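Local coordinates for flavin reductase domain protein (Arthrobacter sp., PDB 2QCK) that probably binds FMN or a related flavin in a split-barrel domain and is likely to act as a flavin reductase, at residues L85-R88 against F89-K93; L150-S154 against G155-Q159. All coordinates share one frame; numbering follows the deposited sequence.

Interaction 1. Residues L85-R88 against F89-K93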
ATOM      1  N   LEU A  85      -6.748   5.816  17.905  1.00 36.73           N
ATOM      2  CA  LEU A  85      -7.481   4.662  17.457  1.00 37.28           C
ATOM      3  C   LEU A  85      -6.557   3.738  16.681  1.00 36.68           C
ATOM      4  O   LEU A  85      -6.566   2.509  16.922  1.00 37.27           O
ATOM      5  CB  LEU A  85      -8.646   5.128  16.594  1.00 40.00           C
ATOM      6  CG  LEU A  85      -9.746   4.172  16.189  1.00 34.25           C
ATOM      7  CD1 LEU A  85     -10.682   3.810  17.362  1.00 37.70           C
ATOM      8  CD2 LEU A  85     -10.457   4.871  15.004  1.00 38.70           C
ATOM      9  N   ALA A  86      -5.727   4.327  15.811  1.00 35.17           N
ATOM     10  CA  ALA A  86      -4.636   3.595  15.148  1.00 35.10           C
ATOM     11  C   ALA A  86      -3.749   2.825  16.130  1.00 33.50           C
ATOM     12  O   ALA A  86      -3.494   1.650  15.932  1.00 36.89           O
ATOM     13  CB  ALA A  86      -3.769   4.500  14.244  1.00 34.73           C
ATOM     14  N   ASP A  87      -3.288   3.473  17.185  1.00 33.84           N
ATOM     15  CA  ASP A  87      -2.446   2.832  18.173  1.00 32.04           C
ATOM     16  C   ASP A  87      -3.182   1.708  18.950  1.00 32.51           C
ATOM     17  O   ASP A  87      -2.615   0.634  19.178  1.00 31.61           O
ATOM     18  CB  ASP A  87      -1.921   3.911  19.105  1.00 32.94           C
ATOM     19  CG  ASP A  87      -0.769   3.452  19.957  1.00 36.59           C
ATOM     20  OD1 ASP A  87       0.333   3.172  19.413  1.00 35.91           O
ATOM     21  OD2 ASP A  87      -0.941   3.416  21.185  1.00 35.88           O
ATOM     22  N   ARG A  88      -4.418   1.995  19.369  0.50 33.12           N
ATOM     23  CA  ARG A  88      -5.370   1.000  19.938  0.50 35.17           C
ATOM     24  C   ARG A  88      -5.393  -0.294  19.149  0.50 34.16           C
ATOM     25  O   ARG A  88      -5.314  -1.382  19.700  0.50 33.64           O
ATOM     26  CB  ARG A  88      -6.814   1.536  19.904  0.50 33.17           C
ATOM     27  CG  ARG A  88      -7.445   1.881  21.233  0.50 38.77           C
ATOM     28  CD  ARG A  88      -8.808   2.586  20.994  0.50 40.66           C
ATOM     29  NE  ARG A  88      -9.078   3.635  21.968  0.50 42.73           N
ATOM     30  CZ  ARG A  88      -9.804   4.727  21.748  0.50 43.15           C
ATOM     31  NH1 ARG A  88     -10.355   4.977  20.572  0.50 35.04           N
ATOM     32  NH2 ARG A  88      -9.962   5.598  22.724  0.50 45.21           N
ATOM     33  N   PHE A  89      -5.553  -0.142  17.840  1.00 34.51           N
ATOM     34  CA  PHE A  89      -5.785  -1.256  16.934  1.00 32.20           C
ATOM     35  C   PHE A  89      -4.501  -1.931  16.437  1.00 36.84           C
ATOM     36  O   PHE A  89      -4.558  -2.877  15.622  1.00 36.37           O
ATOM     37  CB  PHE A  89      -6.699  -0.763  15.811  1.00 34.99           C
ATOM     38  CG  PHE A  89      -8.154  -0.879  16.162  1.00 30.39           C
ATOM     39  CD1 PHE A  89      -8.811   0.117  16.875  1.00 33.11           C
ATOM     40  CD2 PHE A  89      -8.845  -2.033  15.855  1.00 35.26           C
ATOM     41  CE1 PHE A  89     -10.128  -0.004  17.211  1.00 33.42           C
ATOM     42  CE2 PHE A  89     -10.168  -2.169  16.218  1.00 37.52           C
ATOM     43  CZ  PHE A  89     -10.817  -1.144  16.893  1.00 37.82           C
ATOM     44  N   ALA A  90      -3.355  -1.454  16.943  1.00 34.41           N
ATOM     45  CA  ALA A  90      -2.055  -2.041  16.642  1.00 33.39           C
ATOM     46  C   ALA A  90      -1.502  -2.800  17.837  1.00 34.40           C
ATOM     47  O   ALA A  90      -0.550  -3.557  17.672  1.00 36.26           O
ATOM     48  CB  ALA A  90      -1.033  -0.936  16.156  1.00 28.17           C
ATOM     49  N   ARG A  91      -2.067  -2.575  19.019  1.00 37.39           N
ATOM     50  CA  ARG A  91      -1.568  -3.152  20.270  1.00 39.16           C
ATOM     51  C   ARG A  91      -2.461  -4.289  20.752  1.00 38.69           C
ATOM     52  O   ARG A  91      -3.529  -4.535  20.196  1.00 36.02           O
ATOM     53  CB  ARG A  91      -1.413  -2.075  21.352  1.00 37.60           C
ATOM     54  CG  ARG A  91      -0.311  -1.096  20.995  1.00 41.93           C
ATOM     55  CD  ARG A  91      -0.098   0.003  22.009  1.00 41.80           C
ATOM     56  NE  ARG A  91       0.918   0.964  21.534  1.00 45.06           N
ATOM     57  CZ  ARG A  91       2.247   0.787  21.560  1.00 47.53           C
ATOM     58  NH1 ARG A  91       2.810  -0.292  22.083  1.00 44.06           N
ATOM     59  NH2 ARG A  91       3.038   1.731  21.074  1.00 48.40           N
ATOM     60  N   THR A  92      -2.002  -4.990  21.773  1.00 38.15           N
ATOM     61  CA  THR A  92      -2.622  -6.214  22.159  1.00 39.29           C
ATOM     62  C   THR A  92      -3.798  -6.047  23.105  1.00 41.27           C
ATOM     63  O   THR A  92      -4.428  -7.042  23.430  1.00 47.86           O
ATOM     64  CB  THR A  92      -1.625  -7.085  22.879  1.00 37.62           C
ATOM     65  OG1 THR A  92      -1.152  -6.339  23.988  1.00 42.02           O
ATOM     66  CG2 THR A  92      -0.479  -7.478  21.954  1.00 40.08           C
ATOM     67  N   LYS A  93      -4.115  -4.849  23.579  1.00 43.58           N
ATOM     68  CA  LYS A  93      -5.197  -4.712  24.562  1.00 41.43           C
ATOM     69  C   LYS A  93      -6.546  -4.972  23.857  1.00 40.25           C
ATOM     70  O   LYS A  93      -6.601  -5.077  22.643  1.00 43.83           O
ATOM     71  CB  LYS A  93      -5.137  -3.334  25.239  1.00 43.40           C
ATOM     72  CG  LYS A  93      -5.939  -3.185  26.554  1.00 43.55           C
TER
HETATM   73  O   HOH W   1      -5.084  -2.301  21.961  1.00 48.88           O
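Phe89 meets Leu85 one helical turn back, and this pair spans the last turn of helix 83-88. The amide of Phe89 donates to Leu85 O at 3.0 Å, an i to i+4 bond with an N-H...O angle of 147°, and only weakly to Ala86 O. Its ring swings back beside the leucine, the two side chains pointing the same way, with Leu85 CD1 3.9 Å from Phe89 CE1; Leu85 O lies at the ring edge, close to the ring plane. Phe96 meets the same ring edge-to-face, and Ile26 and Leu111 help bury it. Ala90 N makes an i to i+3 bond to Asp87 O at 3.1 Å. Arg91 N adds a weak bond to Asp87 O, so that oxygen accepts from two successive amides, the second weakly.

The arginine side chain then turns back over the helix end. With CG beside the backbone N (chi1 -67°) and the chain extended from there to NE, it brings Arg91 NE to 3.1 Å from both Asp87 OD1 and Asp87 OD2. This is a salt bridge made of two weak, bifurcated hydrogen bonds; the carboxylate meets the guanidinium at its edge, but the two planes are 60° apart, unlike a coplanar paired-N-H bridge. Were Asp87 an alanine, the Arg91 guanidinium would probably lose its acidic partner and be free to swing away from the helix end. Beyond Arg91, a water lies between Arg88 O and Lys93 O and may link them. The mixture of i to i+4 and i to i+3 bonds, with an i to i+4 acid-base pair laid across it, is characteristic of a helix C-terminus unwinding into a loop.

Interaction 2. Residues L150-S154 against G155-Q159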
ATOM      1  N   LEU A 150      -3.671  10.208   8.050  1.00 37.29           N
ATOM      2  CA  LEU A 150      -2.632   9.678   8.933  1.00 29.98           C
ATOM      3  C   LEU A 150      -1.684   8.779   8.141  1.00 34.05           C
ATOM      4  O   LEU A 150      -2.116   7.892   7.362  1.00 34.18           O
ATOM      5  CB  LEU A 150      -3.282   8.894  10.082  1.00 31.66           C
ATOM      6  CG  LEU A 150      -2.452   8.395  11.276  1.00 31.60           C
ATOM      7  CD1 LEU A 150      -1.841   9.577  12.003  1.00 26.85           C
ATOM      8  CD2 LEU A 150      -3.343   7.560  12.194  1.00 26.72           C
ATOM      9  N   LEU A 151      -0.391   9.009   8.371  1.00 36.10           N
ATOM     10  CA  LEU A 151       0.672   8.232   7.763  1.00 37.68           C
ATOM     11  C   LEU A 151       1.460   7.531   8.834  1.00 34.79           C
ATOM     12  O   LEU A 151       1.406   7.900  10.014  1.00 35.45           O
ATOM     13  CB  LEU A 151       1.603   9.144   6.999  1.00 40.13           C
ATOM     14  CG  LEU A 151       0.945  10.303   6.250  1.00 38.93           C
ATOM     15  CD1 LEU A 151       2.037  11.293   5.858  1.00 52.58           C
ATOM     16  CD2 LEU A 151       0.223   9.778   5.079  1.00 39.85           C
ATOM     17  N   TYR A 152       2.170   6.485   8.426  1.00 34.09           N
ATOM     18  CA  TYR A 152       3.084   5.796   9.333  1.00 34.38           C
ATOM     19  C   TYR A 152       4.370   5.534   8.591  1.00 36.37           C
ATOM     20  O   TYR A 152       4.362   5.085   7.452  1.00 36.74           O
ATOM     21  CB  TYR A 152       2.502   4.491   9.716  1.00 36.89           C
ATOM     22  CG  TYR A 152       3.207   3.801  10.830  1.00 29.03           C
ATOM     23  CD1 TYR A 152       3.056   4.230  12.121  1.00 44.60           C
ATOM     24  CD2 TYR A 152       4.040   2.695  10.599  1.00 34.80           C
ATOM     25  CE1 TYR A 152       3.666   3.597  13.145  1.00 33.26           C
ATOM     26  CE2 TYR A 152       4.678   2.051  11.661  1.00 33.51           C
ATOM     27  CZ  TYR A 152       4.478   2.520  12.915  1.00 43.34           C
ATOM     28  OH  TYR A 152       5.074   1.910  14.000  1.00 41.45           O
ATOM     29  N   HIS A 153       5.480   5.849   9.223  1.00 36.98           N
ATOM     30  CA  HIS A 153       6.752   5.790   8.560  1.00 38.92           C
ATOM     31  C   HIS A 153       7.802   5.556   9.634  1.00 40.38           C
ATOM     32  O   HIS A 153       7.771   6.205  10.698  1.00 37.96           O
ATOM     33  CB  HIS A 153       7.018   7.107   7.843  1.00 42.90           C
ATOM     34  CG  HIS A 153       8.459   7.369   7.595  1.00 47.52           C
ATOM     35  ND1 HIS A 153       9.306   6.415   7.061  1.00 62.17           N
ATOM     36  CD2 HIS A 153       9.221   8.458   7.839  1.00 53.32           C
ATOM     37  CE1 HIS A 153      10.530   6.910   6.975  1.00 56.32           C
ATOM     38  NE2 HIS A 153      10.504   8.149   7.436  1.00 58.82           N
ATOM     39  N   SER A 154       8.698   4.620   9.336  1.00 39.15           N
ATOM     40  CA  SER A 154       9.792   4.221  10.212  1.00 40.78           C
ATOM     41  C   SER A 154       9.388   4.279  11.684  1.00 38.54           C
ATOM     42  O   SER A 154      10.025   4.933  12.496  1.00 42.84           O
ATOM     43  CB  SER A 154      11.006   5.097   9.974  1.00 41.48           C
ATOM     44  OG  SER A 154      12.093   4.556  10.716  1.00 46.45           O
ATOM     45  N   GLY A 155       8.298   3.608  12.008  1.00 38.31           N
ATOM     46  CA  GLY A 155       7.850   3.485  13.380  1.00 36.78           C
ATOM     47  C   GLY A 155       7.176   4.688  13.988  1.00 38.07           C
ATOM     48  O   GLY A 155       6.938   4.671  15.175  1.00 35.83           O
ATOM     49  N   ALA A 156       6.795   5.709  13.211  1.00 36.65           N
ATOM     50  CA  ALA A 156       6.145   6.862  13.816  1.00 37.12           C
ATOM     51  C   ALA A 156       4.949   7.271  12.986  1.00 37.35           C
ATOM     52  O   ALA A 156       4.972   7.147  11.763  1.00 33.39           O
ATOM     53  CB  ALA A 156       7.134   8.052  13.943  1.00 35.39           C
ATOM     54  N   TYR A 157       3.905   7.735  13.668  1.00 37.56           N
ATOM     55  CA  TYR A 157       2.775   8.360  13.001  1.00 33.44           C
ATOM     56  C   TYR A 157       3.163   9.754  12.560  1.00 33.48           C
ATOM     57  O   TYR A 157       3.701  10.521  13.328  1.00 33.54           O
ATOM     58  CB  TYR A 157       1.554   8.392  13.917  1.00 32.98           C
ATOM     59  CG  TYR A 157       0.959   7.018  14.158  1.00 28.73           C
ATOM     60  CD1 TYR A 157       0.257   6.335  13.155  1.00 30.09           C
ATOM     61  CD2 TYR A 157       1.095   6.398  15.377  1.00 39.30           C
ATOM     62  CE1 TYR A 157      -0.273   5.040  13.398  1.00 30.06           C
ATOM     63  CE2 TYR A 157       0.566   5.136  15.606  1.00 33.79           C
ATOM     64  CZ  TYR A 157      -0.099   4.469  14.624  1.00 36.89           C
ATOM     65  OH  TYR A 157      -0.594   3.212  14.887  1.00 37.06           O
ATOM     66  N   SER A 158       2.847  10.081  11.308  1.00 34.41           N
ATOM     67  CA  SER A 158       3.229  11.311  10.665  1.00 34.56           C
ATOM     68  C   SER A 158       2.021  11.913   9.969  1.00 36.13           C
ATOM     69  O   SER A 158       0.967  11.275   9.838  1.00 36.65           O
ATOM     70  CB  SER A 158       4.298  11.047   9.603  1.00 37.29           C
ATOM     71  OG  SER A 158       5.547  10.730  10.207  1.00 49.97           O
ATOM     72  N   GLN A 159       2.188  13.149   9.531  1.00 32.87           N
ATOM     73  CA  GLN A 159       1.189  13.810   8.739  1.00 35.19           C
ATOM     74  C   GLN A 159       1.847  14.264   7.441  1.00 32.24           C
ATOM     75  O   GLN A 159       3.035  14.553   7.435  1.00 35.17           O
ATOM     76  CB  GLN A 159       0.645  14.984   9.497  1.00 33.57           C
ATOM     77  CG  GLN A 159       1.593  16.157   9.577  1.00 39.53           C
ATOM     78  CD  GLN A 159       0.956  17.316  10.269  1.00 44.97           C
ATOM     79  OE1 GLN A 159      -0.026  17.878   9.773  1.00 47.63           O
ATOM     80  NE2 GLN A 159       1.502  17.684  11.429  1.00 35.29           N
TER
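Residues 151-153 and 156-159 run antiparallel; the axes of these short strand segments approach to 4.5 Å with 131° between strand directions, consistent with a strong twist. Two hydrogen-bonded pairs, Leu151 with Ser158 and His153 with Ala156, flank the non-hydrogen-bonded pair Tyr152-Tyr157. Next to the turn, Ala156 N donates to His153 O at 2.7 Å, and His153 N returns a bond to Ala156 O; at the other end Ser158 N reaches Leu151 O at 2.9 Å, nearly straight. This is a two-residue beta hairpin closed by a type I' turn, with Ser154 and Gly155 at its corner, both at positive phi. Ser154 OG is held by Arg18.

On the tyrosine face, the edge of Tyr152 points at the face of Tyr157 in a T-shaped stack, centroids 5.0 Å apart and planes at 63°. Tyr152 CG is anti to the backbone N (chi1 -169°), which carries the ring toward the turn, over the Gly155-Ala156 peptide: Ala156 N sits over one face, and Tyr152 OH comes to 3.3 Å from Gly155 CA. Leu150 crosses to Tyr157, with Leu150 CG 3.9 Å from Tyr157 CD1. On the other face, Leu151 CD1 lies 3.4 Å from Gln159 C.

In the fold
Interaction 1 closes before interaction 2 opens along the chain, yet their centres lie about 14 Å apart and they touch: Tyr157 OH comes within 3.4 Å of Ala86 C, and Ala86 CB packs on Leu150 CD2 at 3.7 Å. The end of helix 83-88 is therefore seated against the tyrosine face of the 151-159 hairpin. Strand 22-31 serves both, since it pairs with strand 151-153 while its Val24 and Ile26 meet the helix end. The two lie within one flavin reductase like domain but differ in setting: the second subunit of the assembly does not touch 85-93, whereas Ser158 and Gln159 join a strand of that subunit, extending the sheet across the dimer interface.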